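Local coordinates for hypothetical sugar ABC-transporter sugar binding protein (Arthrobacter globiformis, PDB 7BVT), which binds cyclic alpha-maltosyl-(1→6)-maltose and probably hands it to an ABC transporter for uptake into the bacterium, at residues D90-P95 against A375-V380; D211-D216 against A370-A375; D323-W328 against D339-G344. One frame throughout, in Å; residues are numbered along the deposited sequence.

Contact 1 (D90-P95 against A375-V380). With GLC (alpha-D-glucopyranose), chain B.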
loop_
_atom_site.group_PDB
_atom_site.type_symbol
_atom_site.label_atom_id
_atom_site.label_comp_id
_atom_site.label_asym_id
_atom_site.label_seq_id
_atom_site.Cartn_x
_atom_site.Cartn_y
_atom_site.Cartn_z
ATOM N N ASP A 90 9.686 -2.783 2.137
ATOM C CA ASP A 90 8.384 -2.551 1.497
ATOM C C ASP A 90 7.669 -3.888 1.318
ATOM O O ASP A 90 8.326 -4.929 1.130
ATOM C CB ASP A 90 8.560 -1.850 0.152
ATOM C CG ASP A 90 7.164 -1.580 -0.437
ATOM O OD1 ASP A 90 6.380 -0.871 0.233
ATOM O OD2 ASP A 90 6.812 -2.220 -1.464
ATOM N N LEU A 91 6.333 -3.853 1.323
ATOM C CA LEU A 91 5.490 -5.050 1.038
ATOM C C LEU A 91 6.050 -5.860 -0.123
ATOM O O LEU A 91 6.285 -7.083 0.022
ATOM C CB LEU A 91 4.066 -4.617 0.725
ATOM C CG LEU A 91 3.107 -5.769 0.480
ATOM C CD1 LEU A 91 2.810 -6.496 1.771
ATOM C CD2 LEU A 91 1.810 -5.281 -0.145
ATOM N N VAL A 92 6.203 -5.237 -1.271
ATOM C CA VAL A 92 6.493 -6.001 -2.517
ATOM C C VAL A 92 7.942 -6.508 -2.482
ATOM O O VAL A 92 8.295 -7.303 -3.354
ATOM C CB VAL A 92 6.162 -5.165 -3.772
ATOM C CG1 VAL A 92 4.731 -4.658 -3.712
ATOM C CG2 VAL A 92 7.110 -4.020 -3.959
ATOM N N TRP A 93 8.755 -6.090 -1.511
ATOM C CA TRP A 93 10.131 -6.639 -1.403
ATOM C C TRP A 93 10.135 -8.018 -0.766
ATOM O O TRP A 93 11.121 -8.747 -0.967
ATOM C CB TRP A 93 11.073 -5.734 -0.633
ATOM C CG TRP A 93 11.299 -4.396 -1.238
ATOM C CD1 TRP A 93 10.880 -3.927 -2.456
ATOM C CD2 TRP A 93 12.087 -3.368 -0.642
ATOM N NE1 TRP A 93 11.336 -2.649 -2.627
ATOM C CE2 TRP A 93 12.066 -2.278 -1.532
ATOM C CE3 TRP A 93 12.758 -3.252 0.568
ATOM C CZ2 TRP A 93 12.724 -1.094 -1.235
ATOM C CZ3 TRP A 93 13.396 -2.067 0.870
ATOM C CH2 TRP A 93 13.377 -1.011 -0.031
ATOM N N VAL A 94 9.163 -8.334 0.065
ATOM C CA VAL A 94 9.250 -9.572 0.902
ATOM C C VAL A 94 9.598 -10.771 0.047
ATOM O O VAL A 94 10.498 -11.531 0.387
ATOM C CB VAL A 94 7.982 -9.807 1.733
ATOM C CG1 VAL A 94 8.013 -11.155 2.401
ATOM C CG2 VAL A 94 7.819 -8.711 2.753
ATOM N N PRO A 95 8.896 -11.067 -1.054
ATOM C CA PRO A 95 9.195 -12.275 -1.813
ATOM C C PRO A 95 10.590 -12.262 -2.419
ATOM O O PRO A 95 11.174 -13.322 -2.514
ATOM C CB PRO A 95 8.108 -12.298 -2.929
ATOM C CG PRO A 95 7.055 -11.356 -2.448
ATOM C CD PRO A 95 7.736 -10.323 -1.600
ATOM N N ALA A 375 7.849 -13.255 -6.308
ATOM C CA ALA A 375 9.144 -12.592 -6.490
ATOM C C ALA A 375 9.301 -11.951 -7.880
ATOM O O ALA A 375 10.117 -11.005 -7.993
ATOM C CB ALA A 375 10.216 -13.620 -6.231
ATOM N N LEU A 376 8.448 -12.310 -8.823
ATOM C CA LEU A 376 8.435 -11.685 -10.178
ATOM C C LEU A 376 7.491 -10.479 -10.184
ATOM O O LEU A 376 7.340 -9.858 -11.232
ATOM C CB LEU A 376 7.988 -12.755 -11.164
ATOM C CG LEU A 376 9.021 -13.873 -11.373
ATOM C CD1 LEU A 376 8.410 -15.098 -12.035
ATOM C CD2 LEU A 376 10.176 -13.328 -12.157
ATOM N N TYR A 377 6.922 -10.091 -9.048
ATOM C CA TYR A 377 5.883 -9.019 -9.104
ATOM C C TYR A 377 6.407 -7.747 -9.772
ATOM O O TYR A 377 5.709 -7.154 -10.601
ATOM C CB TYR A 377 5.320 -8.713 -7.701
ATOM C CG TYR A 377 4.293 -7.617 -7.778
ATOM C CD1 TYR A 377 3.063 -7.864 -8.364
ATOM C CD2 TYR A 377 4.591 -6.329 -7.414
ATOM C CE1 TYR A 377 2.117 -6.851 -8.500
ATOM C CE2 TYR A 377 3.649 -5.307 -7.513
ATOM C CZ TYR A 377 2.425 -5.568 -8.089
ATOM O OH TYR A 377 1.537 -4.517 -8.243
ATOM N N PRO A 378 7.631 -7.216 -9.488
ATOM C CA PRO A 378 8.072 -5.983 -10.119
ATOM C C PRO A 378 8.091 -6.102 -11.652
ATOM O O PRO A 378 7.691 -5.170 -12.319
ATOM C CB PRO A 378 9.470 -5.719 -9.529
ATOM C CG PRO A 378 9.436 -6.477 -8.209
ATOM C CD PRO A 378 8.583 -7.695 -8.475
ATOM N N THR A 379 8.562 -7.222 -12.184
ATOM C CA THR A 379 8.569 -7.444 -13.653
ATOM C C THR A 379 7.142 -7.540 -14.196
ATOM O O THR A 379 6.822 -6.942 -15.251
ATOM C CB THR A 379 9.373 -8.686 -14.056
ATOM O OG1 THR A 379 10.609 -8.486 -13.383
ATOM C CG2 THR A 379 9.539 -8.733 -15.552
ATOM N N VAL A 380 6.288 -8.238 -13.467
ATOM C CA VAL A 380 4.851 -8.364 -13.805
ATOM C C VAL A 380 4.237 -6.968 -13.880
ATOM O O VAL A 380 3.490 -6.651 -14.825
ATOM C CB VAL A 380 4.124 -9.269 -12.811
ATOM C CG1 VAL A 380 2.607 -9.147 -12.922
ATOM C CG2 VAL A 380 4.567 -10.711 -12.999
HETATM C C1 GLC B . 3.593 3.326 -1.011
HETATM C C2 GLC B . 3.419 1.960 -0.425
HETATM C C3 GLC B . 4.103 0.927 -1.286
HETATM C C4 GLC B . 3.567 1.069 -2.719
HETATM C C5 GLC B . 3.880 2.466 -3.241
HETATM C C6 GLC B . 3.323 2.651 -4.664
HETATM O O2 GLC B . 3.832 2.015 0.929
HETATM O O3 GLC B . 3.868 -0.378 -0.728
HETATM O O4 GLC B . 4.179 0.150 -3.603
HETATM O O5 GLC B . 3.220 3.395 -2.417
HETATM O O6 GLC B . 4.035 3.724 -5.274
#
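V92 sets its CG1 methyl obliquely against the ring of Y377, 4.0 Å from CE2, and so joins the turn after strand 86-90 to the first turn of helix 377-392. That turn opens with an Asx turn: OD2 of D90 accepts the backbone N of V92 at 3.1 Å, from well above the carboxylate plane (59° out of it). Aspartate suits the place because its short side chain has two acceptors to divide. With CG anti to the backbone N (chi1 -178°), OD2 serves the turn while OD1 takes the bond from O3 of the bound glucose at 2.7 Å, so the same residue shapes the backbone and grips the sugar.

V92 brings a branched, apolar surface that rests on the ring carbons of Y377. The tyrosine's hydroxyl has other work, bonding to E195 and Q202, so its ring meets the valine while its polar end is held by helix 195-207. This joining is consistent with a sugar-binding cleft closed between the two lobes of the solute-binding fold.

Further along, P95 meets A375. Proline fits the first turn of helix 94-100, where an amide hydrogen is not needed, and alanine is small enough to let the backbones come close. The ring's CB lies 4.1 Å from CB of A375 and only 3.5 Å from its backbone N.

Contact 2 (D211-D216 against A370-A375). With GLC (alpha-D-glucopyranose), chain B.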
loop_
_atom_site.group_PDB
_atom_site.type_symbol
_atom_site.label_atom_id
_atom_site.label_comp_id
_atom_site.label_asym_id
_atom_site.label_seq_id
_atom_site.Cartn_x
_atom_site.Cartn_y
_atom_site.Cartn_z
ATOM N N ASP A 211 -9.747 -10.139 -10.409
ATOM C CA ASP A 211 -8.526 -10.665 -9.787
ATOM C C ASP A 211 -7.359 -10.194 -10.632
ATOM O O ASP A 211 -7.506 -10.085 -11.866
ATOM C CB ASP A 211 -8.596 -12.191 -9.674
ATOM C CG ASP A 211 -9.804 -12.682 -8.909
ATOM O OD1 ASP A 211 -9.855 -12.459 -7.723
ATOM O OD2 ASP A 211 -10.673 -13.322 -9.537
ATOM N N PHE A 212 -6.186 -10.040 -10.022
ATOM C CA PHE A 212 -4.974 -9.613 -10.759
ATOM C C PHE A 212 -4.247 -10.859 -11.263
ATOM O O PHE A 212 -4.200 -11.065 -12.479
ATOM C CB PHE A 212 -4.107 -8.663 -9.919
ATOM C CG PHE A 212 -2.941 -8.106 -10.674
ATOM C CD1 PHE A 212 -3.146 -7.226 -11.713
ATOM C CD2 PHE A 212 -1.648 -8.504 -10.384
ATOM C CE1 PHE A 212 -2.062 -6.733 -12.422
ATOM C CE2 PHE A 212 -0.575 -8.022 -11.097
ATOM C CZ PHE A 212 -0.774 -7.119 -12.114
ATOM N N LEU A 213 -3.676 -11.645 -10.348
ATOM C CA LEU A 213 -3.155 -12.991 -10.735
ATOM C C LEU A 213 -4.076 -14.077 -10.203
ATOM O O LEU A 213 -4.973 -13.861 -9.368
ATOM C CB LEU A 213 -1.740 -13.195 -10.195
ATOM C CG LEU A 213 -0.662 -12.189 -10.611
ATOM C CD1 LEU A 213 0.729 -12.600 -10.180
ATOM C CD2 LEU A 213 -0.682 -11.874 -12.103
ATOM N N THR A 214 -3.869 -15.295 -10.704
ATOM C CA THR A 214 -4.568 -16.486 -10.153
ATOM C C THR A 214 -4.079 -16.723 -8.729
ATOM O O THR A 214 -3.046 -16.139 -8.333
ATOM C CB THR A 214 -4.296 -17.705 -11.043
ATOM O OG1 THR A 214 -2.880 -17.816 -11.083
ATOM C CG2 THR A 214 -4.911 -17.546 -12.416
ATOM N N ALA A 215 -4.776 -17.576 -7.983
ATOM C CA ALA A 215 -4.522 -17.789 -6.534
ATOM C C ALA A 215 -3.105 -18.338 -6.321
ATOM O O ALA A 215 -2.486 -17.963 -5.326
ATOM C CB ALA A 215 -5.564 -18.696 -5.918
ATOM N N ASP A 216 -2.554 -19.083 -7.287
ATOM C CA ASP A 216 -1.152 -19.583 -7.185
ATOM C C ASP A 216 -0.123 -18.654 -7.856
ATOM O O ASP A 216 1.041 -19.038 -7.967
ATOM C CB ASP A 216 -1.097 -21.024 -7.717
ATOM C CG ASP A 216 -1.258 -21.155 -9.211
ATOM O OD1 ASP A 216 -1.385 -20.112 -9.893
ATOM O OD2 ASP A 216 -1.222 -22.316 -9.692
ATOM N N ALA A 370 -3.964 -7.087 -0.610
ATOM C CA ALA A 370 -2.521 -7.034 -0.896
ATOM C C ALA A 370 -2.247 -7.553 -2.307
ATOM O O ALA A 370 -2.921 -8.490 -2.731
ATOM C CB ALA A 370 -1.740 -7.869 0.108
ATOM N N ARG A 371 -1.242 -6.959 -2.939
ATOM C CA ARG A 371 -0.633 -7.411 -4.208
ATOM C C ARG A 371 -0.170 -8.846 -4.049
ATOM O O ARG A 371 0.002 -9.381 -2.943
ATOM C CB ARG A 371 0.449 -6.429 -4.592
ATOM C CG ARG A 371 -0.152 -5.146 -5.195
ATOM C CD ARG A 371 0.798 -3.979 -5.251
ATOM N NE ARG A 371 1.034 -3.486 -3.896
ATOM C CZ ARG A 371 1.931 -2.579 -3.574
ATOM N NH1 ARG A 371 2.071 -2.201 -2.302
ATOM N NH2 ARG A 371 2.608 -1.976 -4.527
ATOM N N PRO A 372 -0.024 -9.568 -5.171
ATOM C CA PRO A 372 0.426 -10.950 -5.090
ATOM C C PRO A 372 1.887 -11.061 -4.648
ATOM O O PRO A 372 2.732 -10.228 -4.972
ATOM C CB PRO A 372 0.281 -11.471 -6.502
ATOM C CG PRO A 372 0.436 -10.220 -7.334
ATOM C CD PRO A 372 -0.251 -9.110 -6.549
ATOM N N ASN A 373 2.141 -12.116 -3.870
ATOM C CA ASN A 373 3.429 -12.313 -3.159
ATOM C C ASN A 373 4.421 -13.103 -4.027
ATOM O O ASN A 373 5.210 -13.871 -3.494
ATOM C CB ASN A 373 3.229 -12.896 -1.765
ATOM C CG ASN A 373 2.721 -14.305 -1.775
ATOM O OD1 ASN A 373 2.444 -14.865 -2.854
ATOM N ND2 ASN A 373 2.593 -14.865 -0.580
ATOM N N THR A 374 4.419 -12.863 -5.322
ATOM C CA THR A 374 5.420 -13.481 -6.240
ATOM C C THR A 374 6.662 -12.611 -6.275
ATOM O O THR A 374 6.574 -11.402 -6.338
ATOM C CB THR A 374 4.810 -13.735 -7.620
ATOM O OG1 THR A 374 5.889 -14.160 -8.463
ATOM C CG2 THR A 374 4.086 -12.552 -8.227
ATOM N N ALA A 375 7.849 -13.255 -6.308
ATOM C CA ALA A 375 9.144 -12.592 -6.490
ATOM C C ALA A 375 9.301 -11.951 -7.880
ATOM O O ALA A 375 10.117 -11.005 -7.993
ATOM C CB ALA A 375 10.216 -13.620 -6.231
HETATM C C1 GLC B . 3.593 3.326 -1.011
HETATM C C2 GLC B . 3.419 1.960 -0.425
HETATM C C3 GLC B . 4.103 0.927 -1.286
HETATM C C4 GLC B . 3.567 1.069 -2.719
HETATM C C5 GLC B . 3.880 2.466 -3.241
HETATM C C6 GLC B . 3.323 2.651 -4.664
HETATM O O2 GLC B . 3.832 2.015 0.929
HETATM O O3 GLC B . 3.868 -0.378 -0.728
HETATM O O4 GLC B . 4.179 0.150 -3.603
HETATM O O5 GLC B . 3.220 3.395 -2.417
HETATM O O6 GLC B . 4.035 3.724 -5.274
#
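Apolar packing of L213 and F212 on P372 joins two loops: the one between helices 195-207 and 225-239, and the one running from strand 368-369 to helix 377-392. P372 lays its ring against both side chains, crossing each at about a right angle. CD1 of L213 lies 3.7 Å from CG of P372, and CD2 of F212 lies 4.1 Å from the same atom, which sits at the phenyl edge near the ring plane. The leucine's CD1 also meets CG2 of T374 at 3.9 Å. Proline suits the spot, offering a compact hydrocarbon ring in an extended loop.

T374 divides its side chain: the methyl faces L213, while OG1, anti to the backbone N (chi1 173°), accepts from the N of L376 in an ST turn just before helix 377-392.

One residue before P372, R371 leads its chain away from L213 and into the glycan pocket. The chain bends at chi3 (-71°) and meets one glucose edge-on, its two NH groups reaching neighbouring hydroxyls: NH1 gives to O3 at 3.0 Å, and NH2 to O4 at 2.8 Å, nearly straight at 165°. E195 salt-bridges NH2, and the carbonyl of L294 takes a bond from NH1, fixing the group's rotation. A leucine here would probably deprive O3 and O4 of these two donors and leave E195 without its charge partner.

Contact 3 (D323-W328 against D339-G344)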
loop_
_atom_site.group_PDB
_atom_site.type_symbol
_atom_site.label_atom_id
_atom_site.label_comp_id
_atom_site.label_asym_id
_atom_site.label_seq_id
_atom_site.Cartn_x
_atom_site.Cartn_y
_atom_site.Cartn_z
ATOM N N ASP A 323 -0.708 -1.651 22.654
ATOM C CA ASP A 323 -0.238 -0.339 23.163
ATOM C C ASP A 323 0.835 0.244 22.253
ATOM O O ASP A 323 0.828 1.484 22.049
ATOM C CB ASP A 323 0.328 -0.426 24.580
ATOM C CG ASP A 323 -0.750 -0.653 25.630
ATOM O OD1 ASP A 323 -1.955 -0.684 25.268
ATOM O OD2 ASP A 323 -0.352 -0.749 26.816
ATOM N N GLN A 324 1.746 -0.594 21.758
ATOM C CA GLN A 324 2.837 -0.136 20.850
ATOM C C GLN A 324 2.238 0.250 19.499
ATOM O O GLN A 324 2.551 1.312 18.982
ATOM C CB GLN A 324 3.928 -1.202 20.724
ATOM C CG GLN A 324 4.934 -1.146 21.864
ATOM C CD GLN A 324 4.348 -1.532 23.200
ATOM O OE1 GLN A 324 3.970 -0.660 24.003
ATOM N NE2 GLN A 324 4.191 -2.828 23.440
ATOM N N VAL A 325 1.384 -0.609 18.943
ATOM C CA VAL A 325 0.796 -0.376 17.609
ATOM C C VAL A 325 -0.030 0.930 17.661
ATOM O O VAL A 325 0.034 1.737 16.722
ATOM C CB VAL A 325 -0.079 -1.581 17.222
ATOM C CG1 VAL A 325 -1.093 -1.271 16.112
ATOM C CG2 VAL A 325 0.781 -2.786 16.894
ATOM N N THR A 326 -0.763 1.176 18.753
ATOM C CA THR A 326 -1.594 2.398 18.855
ATOM C C THR A 326 -0.664 3.604 18.896
ATOM O O THR A 326 -0.835 4.548 18.100
ATOM C CB THR A 326 -2.456 2.360 20.116
ATOM O OG1 THR A 326 -3.274 1.199 20.049
ATOM C CG2 THR A 326 -3.334 3.586 20.250
ATOM N N GLU A 327 0.315 3.593 19.788
ATOM C CA GLU A 327 1.188 4.804 19.921
ATOM C C GLU A 327 1.994 5.032 18.651
ATOM O O GLU A 327 2.049 6.167 18.159
ATOM C CB GLU A 327 2.147 4.738 21.113
ATOM C CG GLU A 327 2.133 6.037 21.951
ATOM C CD GLU A 327 3.385 6.916 22.049
ATOM O OE1 GLU A 327 4.500 6.473 21.659
ATOM O OE2 GLU A 327 3.249 8.066 22.544
ATOM N N TRP A 328 2.558 3.970 18.060
ATOM C CA TRP A 328 3.316 4.065 16.791
ATOM C C TRP A 328 2.458 4.657 15.649
ATOM O O TRP A 328 2.967 5.528 14.892
ATOM C CB TRP A 328 3.778 2.644 16.433
ATOM C CG TRP A 328 4.336 2.420 15.069
ATOM C CD1 TRP A 328 3.739 1.632 14.136
ATOM C CD2 TRP A 328 5.581 2.843 14.506
ATOM N NE1 TRP A 328 4.508 1.557 13.023
ATOM C CE2 TRP A 328 5.668 2.260 13.226
ATOM C CE3 TRP A 328 6.665 3.619 14.949
ATOM C CZ2 TRP A 328 6.762 2.431 12.392
ATOM C CZ3 TRP A 328 7.734 3.817 14.110
ATOM C CH2 TRP A 328 7.788 3.226 12.840
ATOM N N ASP A 339 -6.254 -5.534 13.491
ATOM C CA ASP A 339 -7.694 -5.293 13.314
ATOM C C ASP A 339 -8.226 -4.655 14.607
ATOM O O ASP A 339 -9.053 -3.714 14.537
ATOM C CB ASP A 339 -8.450 -6.583 12.980
ATOM C CG ASP A 339 -8.301 -7.226 11.600
ATOM O OD1 ASP A 339 -7.596 -6.710 10.797
ATOM O OD2 ASP A 339 -8.869 -8.337 11.406
ATOM N N SER A 340 -7.802 -5.159 15.756
ATOM C CA SER A 340 -8.373 -4.778 17.071
ATOM C C SER A 340 -8.090 -3.303 17.347
ATOM O O SER A 340 -8.896 -2.653 18.005
ATOM C CB SER A 340 -7.800 -5.588 18.167
ATOM O OG SER A 340 -6.442 -5.265 18.384
ATOM N N VAL A 341 -7.030 -2.764 16.779
ATOM C CA VAL A 341 -6.710 -1.324 16.994
ATOM C C VAL A 341 -7.494 -0.501 15.974
ATOM O O VAL A 341 -8.127 0.481 16.374
ATOM C CB VAL A 341 -5.195 -1.072 16.966
ATOM C CG1 VAL A 341 -4.889 0.418 17.006
ATOM C CG2 VAL A 341 -4.485 -1.799 18.076
ATOM N N ALA A 342 -7.491 -0.880 14.701
ATOM C CA ALA A 342 -8.204 -0.157 13.625
ATOM C C ALA A 342 -9.689 -0.028 13.960
ATOM O O ALA A 342 -10.282 1.001 13.575
ATOM C CB ALA A 342 -8.017 -0.847 12.290
ATOM N N THR A 343 -10.250 -0.995 14.705
ATOM C CA THR A 343 -11.688 -1.008 15.050
ATOM C C THR A 343 -11.920 -0.649 16.511
ATOM O O THR A 343 -13.089 -0.663 16.912
ATOM C CB THR A 343 -12.341 -2.352 14.735
ATOM O OG1 THR A 343 -11.754 -3.335 15.590
ATOM C CG2 THR A 343 -12.176 -2.767 13.297
ATOM N N GLY A 344 -10.892 -0.326 17.255
ATOM C CA GLY A 344 -10.978 0.011 18.691
ATOM C C GLY A 344 -11.409 1.445 18.932
ATOM O O GLY A 344 -10.921 2.358 18.253
#
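The carbonyl oxygen of D339, in the short helix that carries V341 against V325 and T326, is gripped twice by one residue. T343 gives it both its backbone N, at 3.0 Å, and its hydroxyl OG1, at 2.9 Å. The hydroxyl comes in from above the carbonyl plane, 38° out of it, with a C=O...OG1 angle of 133°. Threonine suits the end of this helix, since its side chain can fold back on the carbonyl that its own amide already uses. The next backbone bond, from the N of G344 to the O of V341, follows at 3.0 Å, and G344 then takes the N-cap position of helix 345-354.

V341 is the residue of this short helix that meets the neighbouring one. Helices 322-332 and 339-342 are consecutive helices of the solute-binding fold, and the loop between them brings P336 against V325 and V341 alike. The two valines meet obliquely, CG1 of V325 lying 4.0 Å from CG2 of V341, and their branched hydrocarbon tips suit this buried seam. At the next residue, T326 lets V341 approach its hydroxyl: OG1 lies 3.5 Å from CG1 and 3.8 Å from CG2 of the valine, a polar atom in van der Waals contact with two methyls. The hydroxyl tolerates this because OG1, set beside the backbone N (chi1 -59°), bonds to the carbonyl of P322, so it has a polar partner within its own helix. S340, beside V341, turns instead to D117, whose side chain bonds to OG of the serine and whose backbone is hydrogen-bonded with that of D339.

In the fold
Contacts 1 and 2 are neighbours, with centres 10 Å apart, and share A375. R371 bridges them: its CZ packs 3.5 Å from CG1 of V92, and its CD lies 3.1 Å from OH of Y377. Both reach the same glucose, whose O3 meets D90 of contact 1 and R371 of contact 2, while N140 holds the sugar from elsewhere. D90, at the end of a strand, and R371, in a loop some 280 residues later, converge on one sugar hydroxyl. Contact 3 stands apart, its centre 27 Å from that of contact 1 and 28 Å from that of contact 2, with nearest atoms about 12 Å away. It lies within the chain span between the segments of either.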